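PDB 5IBZ: uncharacterized protein from Uncultured organism, which is a putative cyclase-family protein that may have arylformamidase-like activity and binds acetylphosphate in the crystal. Local coordinates for residues L161-R166 and V201-L206; N18-W23 and L126-P131; N62-P67 and S209-D214. All blocks are in the same frame, centred on the assembly; numbering follows the deposited sequence. Where two conformers were deposited one is given.

Interaction 1 of 3, residues L161-R166 and V201-L206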
loop_
_atom_site.group_PDB
_atom_site.type_symbol
_atom_site.label_atom_id
_atom_site.label_comp_id
_atom_site.label_asym_id
_atom_site.label_seq_id
_atom_site.Cartn_x
_atom_site.Cartn_y
_atom_site.Cartn_z
ATOM N N LEU B 161 13.927 31.899 -7.150
ATOM C CA LEU B 161 12.991 32.141 -6.056
ATOM C C LEU B 161 12.402 33.523 -6.152
ATOM O O LEU B 161 13.132 34.500 -6.290
ATOM C CB LEU B 161 13.674 31.995 -4.694
ATOM C CG LEU B 161 12.838 32.378 -3.472
ATOM C CD1 LEU B 161 11.715 31.394 -3.256
ATOM C CD2 LEU B 161 13.733 32.474 -2.235
ATOM N N VAL B 162 11.073 33.599 -6.097
ATOM C CA VAL B 162 10.420 34.873 -5.865
ATOM C C VAL B 162 9.707 34.799 -4.507
ATOM O O VAL B 162 8.764 34.018 -4.304
ATOM C CB VAL B 162 9.470 35.246 -7.040
ATOM C CG1 VAL B 162 8.353 34.227 -7.248
ATOM C CG2 VAL B 162 8.933 36.643 -6.866
ATOM N N ASP B 163 10.198 35.602 -3.575
ATOM C CA ASP B 163 9.731 35.564 -2.197
ATOM C C ASP B 163 8.607 36.560 -2.044
ATOM O O ASP B 163 8.806 37.707 -1.668
ATOM C CB ASP B 163 10.872 35.847 -1.240
ATOM C CG ASP B 163 10.517 35.536 0.207
ATOM O OD1 ASP B 163 9.315 35.411 0.523
ATOM O OD2 ASP B 163 11.472 35.444 1.022
ATOM N N ILE B 164 7.406 36.114 -2.353
ATOM C CA ILE B 164 6.257 37.005 -2.308
ATOM C C ILE B 164 5.938 37.392 -0.861
ATOM O O ILE B 164 5.534 38.521 -0.588
ATOM C CB ILE B 164 5.040 36.360 -2.993
ATOM C CG1 ILE B 164 5.338 36.095 -4.480
ATOM C CG2 ILE B 164 3.821 37.264 -2.869
ATOM C CD1 ILE B 164 5.513 37.345 -5.317
ATOM N N VAL B 165 6.152 36.467 0.074
ATOM C CA VAL B 165 5.950 36.758 1.497
ATOM C C VAL B 165 6.789 37.981 1.901
ATOM O O VAL B 165 6.266 38.937 2.490
ATOM C CB VAL B 165 6.284 35.516 2.381
ATOM C CG1 VAL B 165 6.348 35.873 3.846
ATOM C CG2 VAL B 165 5.245 34.407 2.155
ATOM N N ARG B 166 8.074 37.987 1.575
ATOM C CA ARG B 166 8.919 39.116 1.985
ATOM C C ARG B 166 8.587 40.385 1.195
ATOM O O ARG B 166 8.668 41.489 1.730
ATOM C CB ARG B 166 10.411 38.778 1.841
ATOM C CG ARG B 166 10.973 38.044 3.047
ATOM C CD ARG B 166 12.483 37.809 2.946
ATOM N NE ARG B 166 13.000 37.247 4.197
ATOM C CZ ARG B 166 12.962 35.953 4.520
ATOM N NH1 ARG B 166 12.455 35.052 3.664
ATOM N NH2 ARG B 166 13.443 35.549 5.698
ATOM N N VAL B 201 10.098 29.416 -8.546
ATOM C CA VAL B 201 9.757 28.853 -7.258
ATOM C C VAL B 201 9.193 29.987 -6.396
ATOM O O VAL B 201 9.890 30.983 -6.140
ATOM C CB VAL B 201 11.008 28.208 -6.600
ATOM C CG1 VAL B 201 10.685 27.666 -5.273
ATOM C CG2 VAL B 201 11.582 27.109 -7.516
ATOM N N ILE B 202 7.922 29.868 -6.007
ATOM C CA ILE B 202 7.186 30.954 -5.351
ATOM C C ILE B 202 6.969 30.683 -3.876
ATOM O O ILE B 202 6.338 29.663 -3.512
ATOM C CB ILE B 202 5.805 31.163 -6.008
ATOM C CG1 ILE B 202 5.977 31.349 -7.520
ATOM C CG2 ILE B 202 5.076 32.365 -5.392
ATOM C CD1 ILE B 202 4.663 31.392 -8.275
ATOM N N ARG B 203 7.483 31.569 -3.024
ATOM C CA ARG B 203 7.213 31.474 -1.586
ATOM C C ARG B 203 5.960 32.263 -1.199
ATOM O O ARG B 203 5.938 33.515 -1.285
ATOM C CB ARG B 203 8.403 31.966 -0.756
ATOM C CG ARG B 203 8.108 31.911 0.745
ATOM C CD ARG B 203 9.375 31.953 1.604
ATOM N NE ARG B 203 9.057 31.934 3.033
ATOM C CZ ARG B 203 9.080 32.995 3.836
ATOM N NH1 ARG B 203 9.381 34.203 3.382
ATOM N NH2 ARG B 203 8.780 32.837 5.107
ATOM N N THR B 204 4.945 31.490 -0.795
ATOM C CA THR B 204 3.663 31.971 -0.274
ATOM C C THR B 204 3.540 31.864 1.243
ATOM O O THR B 204 2.643 32.466 1.857
ATOM C CB THR B 204 2.472 31.176 -0.824
ATOM O OG1 THR B 204 2.376 29.918 -0.138
ATOM C CG2 THR B 204 2.570 30.965 -2.313
ATOM N N GLY B 205 4.411 31.060 1.828
ATOM C CA GLY B 205 4.438 30.845 3.269
ATOM C C GLY B 205 3.429 29.829 3.780
ATOM O O GLY B 205 3.455 29.476 4.958
ATOM N N LEU B 206 2.528 29.350 2.923
ATOM C CA LEU B 206 1.375 28.614 3.438
ATOM C C LEU B 206 1.782 27.344 4.203
ATOM O O LEU B 206 1.268 27.093 5.310
ATOM C CB LEU B 206 0.400 28.275 2.304
ATOM C CG LEU B 206 -0.894 27.591 2.763
ATOM C CD1 LEU B 206 -1.718 28.509 3.645
ATOM C CD2 LEU B 206 -1.741 27.063 1.594
#
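The guanidinium of R203 has V165 over one face, with CB 3.5 Å from NH1, and the carboxylate of D163 at its edge. The carboxylate stands steeply to the guanidinium, the two planes 79° apart, and offers the syn lone pair of OD1 to R203 NH1 at 3.1 Å; a weak second bond runs from NH1 to OD2. R166 brings its guanidinium to the same acid, donating in plane from NH1 to D163 OD2 at 2.8 Å. The two NH1 atoms of R166 and R203 thus come within 3.2 Å of each other, a like-charge approach that the shared carboxylate probably offsets, and E208 holds R203 NH2 in a further salt bridge. R203 reaches this network with CG anti to the backbone N (chi1 178°) and the chain extended to NE, side by side with D163.

D163 is also the N-cap of helix 164-167: its OD1 takes R166 N from above the carboxylate plane at 3.0 Å, so one oxygen serves both the cap and the bridge.

Before the salt-bridge network, the strands pair in parallel. V162 N donates to V201 O, and R203 N to V162 O. R203 O accepts from V165 N, linking the end of strand 199-203 to the first turn of the helix. V162 CG1 and I202 CG1 touch at 3.7 Å on one side of the sheet, while L161 and R203 lie together on the other.

These neighbouring strands of the central mixed sheet form a beta-alpha-beta crossover through helix 180-190, which packs on the V162 side and also touches I164. Helix 286-295 packs through A289 against L161, D163, R166 and R203, and strand 244-247 continues the sheet beyond I202.

Interaction 2 of 3, residues N18-W23 and L126-P131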
loop_
_atom_site.group_PDB
_atom_site.type_symbol
_atom_site.label_atom_id
_atom_site.label_comp_id
_atom_site.label_asym_id
_atom_site.label_seq_id
_atom_site.Cartn_x
_atom_site.Cartn_y
_atom_site.Cartn_z
ATOM N N ASN B 18 -1.814 29.443 -26.166
ATOM C CA ASN B 18 -1.419 28.051 -25.995
ATOM C C ASN B 18 -0.094 27.776 -26.689
ATOM O O ASN B 18 0.346 28.562 -27.561
ATOM C CB ASN B 18 -2.501 27.101 -26.520
ATOM C CG ASN B 18 -2.570 27.068 -28.018
ATOM O OD1 ASN B 18 -1.745 26.426 -28.663
ATOM N ND2 ASN B 18 -3.552 27.767 -28.592
ATOM N N ASN B 19 0.547 26.690 -26.279
ATOM C CA ASN B 19 1.761 26.225 -26.918
ATOM C C ASN B 19 1.579 24.953 -27.749
ATOM O O ASN B 19 2.554 24.281 -28.066
ATOM C CB ASN B 19 2.842 25.981 -25.860
ATOM C CG ASN B 19 3.385 27.247 -25.283
ATOM O OD1 ASN B 19 3.534 28.251 -25.986
ATOM N ND2 ASN B 19 3.718 27.211 -23.988
ATOM N N TRP B 20 0.352 24.621 -28.125
ATOM C CA TRP B 20 0.141 23.441 -28.951
ATOM C C TRP B 20 0.873 23.610 -30.279
ATOM O O TRP B 20 0.782 24.659 -30.911
ATOM C CB TRP B 20 -1.341 23.194 -29.201
ATOM C CG TRP B 20 -2.123 22.795 -27.975
ATOM C CD1 TRP B 20 -1.805 23.038 -26.655
ATOM C CD2 TRP B 20 -3.354 22.076 -27.964
ATOM N NE1 TRP B 20 -2.786 22.517 -25.835
ATOM C CE2 TRP B 20 -3.745 21.920 -26.617
ATOM C CE3 TRP B 20 -4.170 21.551 -28.965
ATOM C CZ2 TRP B 20 -4.922 21.247 -26.257
ATOM C CZ3 TRP B 20 -5.330 20.894 -28.606
ATOM C CH2 TRP B 20 -5.696 20.747 -27.273
ATOM N N GLY B 21 1.614 22.576 -30.669
ATOM C CA GLY B 21 2.402 22.601 -31.877
ATOM C C GLY B 21 3.731 23.350 -31.811
ATOM O O GLY B 21 4.515 23.262 -32.759
ATOM N N LYS B 22 3.989 24.086 -30.735
ATOM C CA LYS B 22 5.231 24.871 -30.632
ATOM C C LYS B 22 6.459 23.996 -30.808
ATOM O O LYS B 22 7.472 24.416 -31.396
ATOM C CB LYS B 22 5.315 25.593 -29.278
ATOM C CG LYS B 22 6.615 26.379 -29.075
ATOM C CD LYS B 22 6.535 27.309 -27.878
ATOM C CE LYS B 22 5.898 28.637 -28.247
ATOM N NZ LYS B 22 5.717 29.542 -27.052
ATOM N N TRP B 23 6.374 22.791 -30.261
ATOM C CA TRP B 23 7.467 21.829 -30.314
ATOM C C TRP B 23 7.075 20.607 -31.133
ATOM O O TRP B 23 7.626 19.514 -30.952
ATOM C CB TRP B 23 7.881 21.429 -28.898
ATOM C CG TRP B 23 8.264 22.608 -28.048
ATOM C CD1 TRP B 23 9.425 23.319 -28.106
ATOM C CD2 TRP B 23 7.485 23.200 -27.001
ATOM N NE1 TRP B 23 9.416 24.324 -27.179
ATOM C CE2 TRP B 23 8.236 24.271 -26.478
ATOM C CE3 TRP B 23 6.219 22.929 -26.453
ATOM C CZ2 TRP B 23 7.777 25.060 -25.428
ATOM C CZ3 TRP B 23 5.763 23.730 -25.435
ATOM C CH2 TRP B 23 6.536 24.774 -24.926
ATOM N N LEU B 126 -6.059 16.913 -23.595
ATOM C CA LEU B 126 -4.948 17.377 -22.780
ATOM C C LEU B 126 -3.985 18.194 -23.644
ATOM O O LEU B 126 -4.251 18.440 -24.830
ATOM C CB LEU B 126 -4.235 16.191 -22.131
ATOM C CG LEU B 126 -4.945 15.496 -20.968
ATOM C CD1 LEU B 126 -6.028 14.540 -21.434
ATOM C CD2 LEU B 126 -3.916 14.768 -20.162
ATOM N N TYR B 127 -2.870 18.621 -23.055
ATOM C CA TYR B 127 -1.825 19.334 -23.796
ATOM C C TYR B 127 -1.559 18.716 -25.185
ATOM O O TYR B 127 -1.480 17.504 -25.342
ATOM C CB TYR B 127 -0.512 19.382 -22.974
ATOM C CG TYR B 127 0.659 19.780 -23.847
ATOM C CD1 TYR B 127 0.763 21.071 -24.353
ATOM C CD2 TYR B 127 1.602 18.856 -24.231
ATOM C CE1 TYR B 127 1.805 21.422 -25.209
ATOM C CE2 TYR B 127 2.643 19.194 -25.083
ATOM C CZ TYR B 127 2.728 20.466 -25.573
ATOM O OH TYR B 127 3.749 20.774 -26.438
ATOM N N ASN B 128 -1.454 19.582 -26.185
ATOM C CA ASN B 128 -1.111 19.218 -27.561
ATOM C C ASN B 128 -2.108 18.278 -28.220
ATOM O O ASN B 128 -1.790 17.585 -29.190
ATOM C CB ASN B 128 0.286 18.594 -27.640
ATOM C CG ASN B 128 1.054 19.047 -28.868
ATOM O OD1 ASN B 128 0.672 20.000 -29.544
ATOM N ND2 ASN B 128 2.126 18.346 -29.175
ATOM N N GLY B 129 -3.324 18.286 -27.712
ATOM C CA GLY B 129 -4.395 17.541 -28.342
ATOM C C GLY B 129 -4.477 16.073 -27.963
ATOM O O GLY B 129 -5.227 15.294 -28.586
ATOM N N VAL B 130 -3.720 15.691 -26.944
ATOM C CA VAL B 130 -3.736 14.304 -26.478
ATOM C C VAL B 130 -5.137 13.979 -25.964
ATOM O O VAL B 130 -5.688 14.720 -25.165
ATOM C CB VAL B 130 -2.683 14.073 -25.399
ATOM C CG1 VAL B 130 -2.882 12.733 -24.702
ATOM C CG2 VAL B 130 -1.300 14.168 -25.992
ATOM N N PRO B 131 -5.753 12.895 -26.474
ATOM C CA PRO B 131 -7.098 12.591 -25.987
ATOM C C PRO B 131 -7.107 12.120 -24.551
ATOM O O PRO B 131 -6.183 11.396 -24.144
ATOM C CB PRO B 131 -7.573 11.467 -26.916
ATOM C CG PRO B 131 -6.344 10.871 -27.495
ATOM C CD PRO B 131 -5.315 11.974 -27.538
HETATM O O HOH W 1 4.115 21.266 -29.266
#
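W20, its CG anti to the carbonyl carbon (chi1 -68°), lays one indole face on the backbone of 127-129, where G129 and V130 pair with L126 as a G1 beta bulge. The amide N of N128 is 3.2 Å from NE1 and G129 N is 3.4 Å from CZ3, both above the ring plane and toward its rim. NE1 and N128 N are two donors and do not bond; the indole N-H goes instead to R273 O.

Among the apolar contacts, W20 CD1 meets Y127 CD1 at 4.0 Å as the two side chains run antiparallel past one another. W23 crosses Y127 at about a right angle.

One direct hydrogen bond joins the segments: G21 N, in the type II turn of 19-22, donates to N128 OD1 at 3.0 Å. A water accepts from W23 N and donates to Y127 OH, which is also hydrogen-bonded to D27 and lies in plane at the W23 ring edge, 3.3 Å from CE3.

N128 ND2 donates to G24 O and D27 O, so both ends of its amide are engaged. Aromatic surface over peptide groups, with few direct polar links, implies that shape and ring packing largely join these loops.

Interaction 3 of 3, residues N62-P67 and S209-D214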
loop_
_atom_site.group_PDB
_atom_site.type_symbol
_atom_site.label_atom_id
_atom_site.label_comp_id
_atom_site.label_asym_id
_atom_site.label_seq_id
_atom_site.Cartn_x
_atom_site.Cartn_y
_atom_site.Cartn_z
ATOM N N ASN B 62 2.383 12.990 8.500
ATOM C CA ASN B 62 2.124 14.193 9.293
ATOM C C ASN B 62 1.947 15.472 8.452
ATOM O O ASN B 62 1.605 16.540 8.975
ATOM C CB ASN B 62 3.286 14.378 10.280
ATOM C CG ASN B 62 3.021 15.446 11.319
ATOM O OD1 ASN B 62 1.918 15.555 11.854
ATOM N ND2 ASN B 62 4.048 16.254 11.606
ATOM N N GLY B 63 2.183 15.356 7.152
ATOM C CA GLY B 63 2.216 16.507 6.269
ATOM C C GLY B 63 0.871 16.888 5.665
ATOM O O GLY B 63 -0.131 16.180 5.819
ATOM N N PRO B 64 0.824 18.042 4.994
ATOM C CA PRO B 64 -0.415 18.436 4.350
ATOM C C PRO B 64 -0.617 17.617 3.086
ATOM O O PRO B 64 0.325 17.395 2.315
ATOM C CB PRO B 64 -0.202 19.910 4.039
ATOM C CG PRO B 64 1.279 19.996 3.818
ATOM C CD PRO B 64 1.912 19.001 4.747
ATOM N N VAL B 65 -1.838 17.167 2.901
ATOM C CA VAL B 65 -2.206 16.438 1.714
ATOM C C VAL B 65 -3.688 16.719 1.517
ATOM O O VAL B 65 -4.475 16.714 2.456
ATOM C CB VAL B 65 -1.870 14.936 1.852
ATOM C CG1 VAL B 65 -2.470 14.373 3.130
ATOM C CG2 VAL B 65 -2.314 14.181 0.633
ATOM N N PHE B 66 -4.061 17.031 0.287
ATOM C CA PHE B 66 -5.389 17.537 0.040
ATOM C C PHE B 66 -6.388 16.385 0.122
ATOM O O PHE B 66 -6.251 15.404 -0.605
ATOM C CB PHE B 66 -5.453 18.235 -1.324
ATOM C CG PHE B 66 -6.333 19.451 -1.332
ATOM C CD1 PHE B 66 -7.663 19.356 -0.982
ATOM C CD2 PHE B 66 -5.819 20.695 -1.686
ATOM C CE1 PHE B 66 -8.481 20.487 -0.972
ATOM C CE2 PHE B 66 -6.617 21.817 -1.681
ATOM C CZ PHE B 66 -7.959 21.712 -1.325
ATOM N N PRO B 67 -7.375 16.480 1.027
ATOM C CA PRO B 67 -8.373 15.418 1.116
ATOM C C PRO B 67 -9.103 15.233 -0.213
ATOM O O PRO B 67 -9.349 16.216 -0.912
ATOM C CB PRO B 67 -9.337 15.918 2.203
ATOM C CG PRO B 67 -8.577 16.919 2.974
ATOM C CD PRO B 67 -7.638 17.559 1.999
ATOM N N SER B 209 2.733 27.187 7.998
ATOM C CA SER B 209 1.710 27.274 9.035
ATOM C C SER B 209 1.086 25.922 9.388
ATOM O O SER B 209 0.327 25.832 10.343
ATOM C CB SER B 209 0.603 28.254 8.610
ATOM O OG SER B 209 -0.223 27.751 7.553
ATOM N N TRP B 210 1.425 24.870 8.656
ATOM C CA TRP B 210 0.719 23.595 8.799
ATOM C C TRP B 210 1.103 22.793 10.040
ATOM O O TRP B 210 0.240 22.257 10.748
ATOM C CB TRP B 210 0.975 22.732 7.556
ATOM C CG TRP B 210 0.586 21.290 7.730
ATOM C CD1 TRP B 210 1.397 20.247 8.092
ATOM C CD2 TRP B 210 -0.717 20.734 7.549
ATOM N NE1 TRP B 210 0.678 19.085 8.146
ATOM C CE2 TRP B 210 -0.621 19.354 7.810
ATOM C CE3 TRP B 210 -1.955 21.269 7.193
ATOM C CZ2 TRP B 210 -1.717 18.510 7.736
ATOM C CZ3 TRP B 210 -3.033 20.432 7.116
ATOM C CH2 TRP B 210 -2.907 19.063 7.382
ATOM N N TYR B 211 2.397 22.661 10.289
ATOM C CA TYR B 211 2.860 21.630 11.225
ATOM C C TYR B 211 2.498 21.892 12.689
ATOM O O TYR B 211 2.327 20.940 13.455
ATOM C CB TYR B 211 4.363 21.441 11.036
ATOM C CG TYR B 211 4.653 20.677 9.766
ATOM C CD1 TYR B 211 4.544 19.295 9.736
ATOM C CD2 TYR B 211 4.961 21.338 8.584
ATOM C CE1 TYR B 211 4.781 18.581 8.574
ATOM C CE2 TYR B 211 5.197 20.626 7.404
ATOM C CZ TYR B 211 5.107 19.247 7.417
ATOM O OH TYR B 211 5.331 18.506 6.257
ATOM N N ASP B 212 2.283 23.148 13.059
ATOM C CA ASP B 212 1.830 23.427 14.417
ATOM C C ASP B 212 0.335 23.199 14.645
ATOM O O ASP B 212 -0.107 23.206 15.788
ATOM C CB ASP B 212 2.160 24.862 14.800
ATOM C CG ASP B 212 3.649 25.096 14.964
ATOM O OD1 ASP B 212 4.381 24.108 15.206
ATOM O OD2 ASP B 212 4.069 26.269 14.875
ATOM N N LEU B 213 -0.443 23.016 13.582
ATOM C CA LEU B 213 -1.892 22.809 13.718
ATOM C C LEU B 213 -2.256 21.483 14.398
ATOM O O LEU B 213 -1.635 20.444 14.135
ATOM C CB LEU B 213 -2.567 22.861 12.343
ATOM C CG LEU B 213 -2.423 24.179 11.583
ATOM C CD1 LEU B 213 -2.936 24.062 10.174
ATOM C CD2 LEU B 213 -3.149 25.302 12.338
ATOM N N ASP B 214 -3.275 21.532 15.256
ATOM C CA ASP B 214 -3.871 20.335 15.862
ATOM C C ASP B 214 -4.860 19.702 14.866
ATOM O O ASP B 214 -5.053 20.211 13.781
ATOM C CB ASP B 214 -4.592 20.679 17.167
ATOM C CG ASP B 214 -6.073 21.001 16.945
ATOM O OD1 ASP B 214 -6.298 21.999 16.215
ATOM O OD2 ASP B 214 -6.983 20.254 17.465
HETATM O O HOH W 2 3.724 18.554 13.393
#
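P64 lies obliquely over one face of the W210 indole, and this CH-pi contact is the centre of the interaction. The proline CD lies 3.7 Å from the centroid of the five-membered ring, only 17° off its normal, while CB sits over the middle of the indole, 3.6 Å from CD2. The indole reaches P64 with CG anti to its own backbone N (chi1 166°).

The direct hydrogen bond between the segments is made by the same indole. W210 NE1 donates to N62 O at 2.8 Å, with an N-H...O angle of 175°. The acceptor lies almost in the ring plane, and the donor approaches in the carbonyl plane, on a lone pair, so the bond aligns the indole N-H with the carbonyl of N62, while P64 over the face probably restrains the ring's turn.

Y211 extends the apolar patch through CZ, 4.2 Å from P64 CD. Its hydroxyl end lies against P64 CD and G63 CA, with OH 3.7 Å from the latter. One face of the phenol ring carries W210 CD1, and N62 ND2 comes to its edge, 3.6 Å from CD1.

Water completes the polar set: it accepts from N62 ND2 at 2.9 Å and donates to Y211 O. The other end of the amide, N62 OD1, takes a hydrogen bond from R218 NH1, and R218 NH2 reaches Y211 O, which ties the site to helix 215-223. F221 of that helix also meets W210 edge-to-face, while P64 touches I250, a residue lining the acetylphosphate pocket.

W210 therefore serves two roles at once, a nearly linear donor at its edge and an apolar platform on its face. The chemistry suggests a directional join between two loops, one straight N-H...O bond plus apolar contact on the ring face, with N62 linked to its partners by direct and water-mediated bonds.

In the fold
Interaction 2 lies apart from the other two, its centre about 30 Å from that of interaction 1 and 35 Å from that of interaction 3, which is on the opposite side of the chain's centre. It joins an N-terminal loop to the one following strand 120-122. Interaction 1 belongs to the central mixed sheet, whereas interaction 3 joins loops; their centres are about 18 Å apart, and segments 201-206 and 209-214 adjoin in sequence. Along the chain, interaction 1 is nested within the loop closed by interaction 3, whose segments alternate with those of interaction 2. Loops far apart in sequence thus meet around a sheet, two of whose strands contribute acetylphosphate-pocket residues.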